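Local coordinates for Thiol:disulfide interchange protein DsbL (Escherichia coli, PDB 3C7M), which introduces disulfide bonds into other proteins of the periplasm, working with DsbI to form an essential disulfide in the arylsulfate sulfotransferase AssT, at residues T54-E59 with E149-S154. Residues are numbered along the deposited sequence; the frame is centred on the assembly and turned at random.
Sequences TPFHLE and EKWKAS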
ATOM      1  N   THR A  54      -1.837  -2.695  -6.483  1.00 10.21           N
ATOM      2  CA  THR A  54      -1.601  -3.729  -5.484  1.00  9.93           C
ATOM      3  C   THR A  54      -0.792  -3.196  -4.286  1.00  9.43           C
ATOM      4  O   THR A  54       0.442  -3.284  -4.269  1.00 10.14           O
ATOM      5  CB  THR A  54      -0.903  -4.945  -6.141  1.00 10.31           C
ATOM      6  OG1 THR A  54      -1.652  -5.355  -7.295  1.00 11.31           O
ATOM      7  CG2 THR A  54      -0.792  -6.118  -5.177  1.00  9.72           C
ATOM      8  N   PRO A  55      -1.490  -2.638  -3.280  1.00  9.13           N
ATOM      9  CA  PRO A  55      -0.774  -2.157  -2.098  1.00  8.76           C
ATOM     10  C   PRO A  55      -0.081  -3.303  -1.366  1.00  8.47           C
ATOM     11  O   PRO A  55      -0.664  -4.377  -1.235  1.00  8.47           O
ATOM     12  CB  PRO A  55      -1.893  -1.598  -1.213  1.00  9.19           C
ATOM     13  CG  PRO A  55      -3.035  -1.312  -2.161  1.00  9.15           C
ATOM     14  CD  PRO A  55      -2.945  -2.407  -3.177  1.00  8.94           C
ATOM     15  N   PHE A  56       1.150  -3.064  -0.915  1.00  7.95           N
ATOM     16  CA  PHE A  56       1.884  -3.974  -0.032  1.00  8.39           C
ATOM     17  C   PHE A  56       2.241  -3.163   1.201  1.00  8.71           C
ATOM     18  O   PHE A  56       2.955  -2.176   1.084  1.00  9.08           O
ATOM     19  CB  PHE A  56       3.197  -4.412  -0.701  1.00  7.88           C
ATOM     20  CG  PHE A  56       3.141  -5.740  -1.427  1.00  7.93           C
ATOM     21  CD1 PHE A  56       2.089  -6.072  -2.283  1.00  8.58           C
ATOM     22  CD2 PHE A  56       4.214  -6.621  -1.308  1.00  7.85           C
ATOM     23  CE1 PHE A  56       2.069  -7.305  -2.963  1.00  7.45           C
ATOM     24  CE2 PHE A  56       4.218  -7.840  -1.977  1.00  7.15           C
ATOM     25  CZ  PHE A  56       3.136  -8.187  -2.812  1.00  8.19           C
ATOM     26  N   HIS A  57       1.756  -3.549   2.381  1.00  8.56           N
ATOM     27  CA  HIS A  57       2.119  -2.807   3.580  1.00  8.47           C
ATOM     28  C   HIS A  57       3.400  -3.350   4.199  1.00  8.93           C
ATOM     29  O   HIS A  57       3.637  -4.563   4.192  1.00  9.87           O
ATOM     30  CB  HIS A  57       0.977  -2.775   4.606  1.00  8.35           C
ATOM     31  CG  HIS A  57       1.178  -1.742   5.671  1.00  8.31           C
ATOM     32  ND1 HIS A  57       1.539  -2.065   6.962  1.00  7.89           N
ATOM     33  CD2 HIS A  57       1.124  -0.389   5.620  1.00  9.04           C
ATOM     34  CE1 HIS A  57       1.688  -0.951   7.664  1.00  7.79           C
ATOM     35  NE2 HIS A  57       1.434   0.078   6.875  1.00  8.75           N
ATOM     36  N   LEU A  58       4.226  -2.433   4.701  1.00  8.98           N
ATOM     37  CA  LEU A  58       5.488  -2.770   5.360  1.00  9.53           C
ATOM     38  C   LEU A  58       5.258  -2.855   6.862  1.00 10.39           C
ATOM     39  O   LEU A  58       5.106  -1.827   7.528  1.00 10.51           O
ATOM     40  CB  LEU A  58       6.537  -1.712   5.030  1.00  9.38           C
ATOM     41  CG  LEU A  58       7.909  -1.847   5.693  1.00  9.37           C
ATOM     42  CD1 LEU A  58       8.664  -3.058   5.174  1.00 10.36           C
ATOM     43  CD2 LEU A  58       8.688  -0.572   5.459  1.00 10.07           C
ATOM     44  N   GLU A  59       5.239  -4.077   7.392  1.00 10.79           N
ATOM     45  CA  GLU A  59       4.835  -4.294   8.792  1.00 11.81           C
ATOM     46  C   GLU A  59       5.894  -3.909   9.833  1.00 12.45           C
ATOM     47  O   GLU A  59       5.595  -3.843  11.029  1.00 13.00           O
ATOM     48  CB  GLU A  59       4.364  -5.738   9.016  1.00 11.77           C
ATOM     49  CG  GLU A  59       5.465  -6.771   8.945  1.00 13.18           C
ATOM     50  CD  GLU A  59       5.064  -8.084   9.581  0.70 15.33           C
ATOM     51  OE1 GLU A  59       4.755  -8.100  10.791  0.70 17.44           O
ATOM     52  OE2 GLU A  59       5.061  -9.100   8.875  0.70 16.55           O
ATOM     53  N   GLU A 149       1.281 -12.906   4.133  1.00 10.20           N
ATOM     54  CA  GLU A 149       2.467 -13.648   3.737  1.00 10.15           C
ATOM     55  C   GLU A 149       3.162 -12.990   2.538  1.00 10.04           C
ATOM     56  O   GLU A 149       4.378 -12.800   2.558  1.00 10.77           O
ATOM     57  CB  GLU A 149       2.095 -15.107   3.442  1.00 10.38           C
ATOM     58  CG  GLU A 149       3.233 -15.968   2.905  1.00 12.22           C
ATOM     59  CD  GLU A 149       4.186 -16.466   3.972  0.70 13.12           C
ATOM     60  OE1 GLU A 149       4.204 -15.928   5.099  0.70 13.66           O
ATOM     61  OE2 GLU A 149       4.939 -17.410   3.669  0.70 14.16           O
ATOM     62  N   LYS A 150       2.390 -12.614   1.521  1.00  9.67           N
ATOM     63  CA  LYS A 150       2.958 -11.912   0.361  1.00  9.76           C
ATOM     64  C   LYS A 150       3.682 -10.626   0.766  1.00  9.03           C
ATOM     65  O   LYS A 150       4.768 -10.304   0.248  1.00  9.34           O
ATOM     66  CB  LYS A 150       1.864 -11.585  -0.657  1.00  9.77           C
ATOM     67  CG  LYS A 150       1.373 -12.785  -1.421  1.00 12.50           C
ATOM     68  CD  LYS A 150       0.271 -12.401  -2.388  1.00 16.62           C
ATOM     69  CE  LYS A 150      -0.013 -13.530  -3.376  1.00 19.62           C
ATOM     70  NZ  LYS A 150       0.124 -14.897  -2.782  0.50 19.00           N
ATOM     71  N   TRP A 151       3.077  -9.882   1.689  1.00  8.65           N
ATOM     72  CA  TRP A 151       3.613  -8.594   2.091  1.00  8.16           C
ATOM     73  C   TRP A 151       4.908  -8.679   2.893  1.00  8.24           C
ATOM     74  O   TRP A 151       5.534  -7.654   3.165  1.00  8.75           O
ATOM     75  CB  TRP A 151       2.572  -7.804   2.872  1.00  7.67           C
ATOM     76  CG  TRP A 151       1.400  -7.379   2.059  1.00  7.65           C
ATOM     77  CD1 TRP A 151       1.220  -7.535   0.707  1.00  8.24           C
ATOM     78  CD2 TRP A 151       0.246  -6.689   2.539  1.00  7.13           C
ATOM     79  NE1 TRP A 151       0.013  -6.997   0.325  1.00  7.56           N
ATOM     80  CE2 TRP A 151      -0.602  -6.466   1.430  1.00  7.96           C
ATOM     81  CE3 TRP A 151      -0.162  -6.247   3.802  1.00  7.45           C
ATOM     82  CZ2 TRP A 151      -1.838  -5.815   1.545  1.00  7.55           C
ATOM     83  CZ3 TRP A 151      -1.393  -5.606   3.919  1.00  7.77           C
ATOM     84  CH2 TRP A 151      -2.215  -5.389   2.796  1.00  7.34           C
ATOM     85  N   LYS A 152       5.323  -9.891   3.256  1.00  8.62           N
ATOM     86  CA  LYS A 152       6.617 -10.055   3.924  1.00  8.94           C
ATOM     87  C   LYS A 152       7.755  -9.587   3.017  1.00  9.22           C
ATOM     88  O   LYS A 152       8.807  -9.186   3.507  1.00  9.99           O
ATOM     89  CB  LYS A 152       6.850 -11.508   4.339  1.00  9.06           C
ATOM     90  CG  LYS A 152       5.829 -12.058   5.325  1.00  9.93           C
ATOM     91  CD  LYS A 152       5.966 -11.434   6.709  1.00 12.16           C
ATOM     92  CE  LYS A 152       4.968 -12.053   7.664  1.00 14.68           C
ATOM     93  NZ  LYS A 152       5.257 -11.713   9.088  1.00 17.60           N
ATOM     94  N   ALA A 153       7.513  -9.602   1.705  1.00  9.15           N
ATOM     95  CA  ALA A 153       8.507  -9.195   0.710  1.00  9.80           C
ATOM     96  C   ALA A 153       8.778  -7.693   0.720  1.00  9.46           C
ATOM     97  O   ALA A 153       9.723  -7.231   0.081  1.00  9.23           O
ATOM     98  CB  ALA A 153       8.063  -9.655  -0.691  1.00  9.72           C
ATOM     99  N   SER A 154       7.948  -6.935   1.441  1.00  9.06           N
ATOM    100  CA  SER A 154       8.075  -5.479   1.512  1.00  9.29           C
ATOM    101  C   SER A 154       9.399  -5.039   2.126  1.00  9.37           C
ATOM    102  O   SER A 154       9.981  -4.034   1.719  1.00 10.23           O
ATOM    103  CB  SER A 154       6.920  -4.881   2.317  1.00  9.55           C
ATOM    104  OG  SER A 154       5.670  -5.169   1.709  1.00  9.26           O
TER
HETATM  105  O   HOH W   1       6.310  -6.200   5.581  1.00 12.75           O
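F56 and W151 bury the largest areas in this contact, in which strand 52-57, an outermost strand of the thioredoxin-fold sheet, meets residues 149-154, where helix 142-150 gives way to helix 154-161. The indole of W151, whose CG stands anti to its own carbonyl carbon (chi1 -67°), lies flat against the strand backbone. F56 CA sits over the five-membered ring in a CH-pi contact, 3.7 Å from its centroid, and the peptide nitrogen of H57 lies over the same face. A large planar side chain suits this place because it can cover two residues of main chain at once. The F56 ring crosses the indole obliquely, planes at 44°, with W151 CD1 over one of its faces, 3.4 Å from F56 CG; the small CB of A153 fits at the phenyl edge. Of the H57 side chain, CB alone packs on the benzo ring of W151; its imidazole leads away to S69 and to the backbone N of Y27.

Polar links begin at H57, the last strand residue, and continue to E59. S154 OG has two acceptors within reach of its single proton, W151 O at 2.9 Å and H57 O at 3.3 Å. A small hydroxyl fits this buried corner, where apolar L58 CD1 packs on S154 CB. A water accepts from E59 N and donates to W151 O, bridging the two backbones.

K152 CB points away, but its long chain, bent at chi2, reaches back so that NZ donates to the syn lone pair of E59 OE2 at 2.6 Å, a salt bridge. The chemistry thus grades from apolar to ionic: the charged pair lies at the more exposed end, away from the F56-W151 pair.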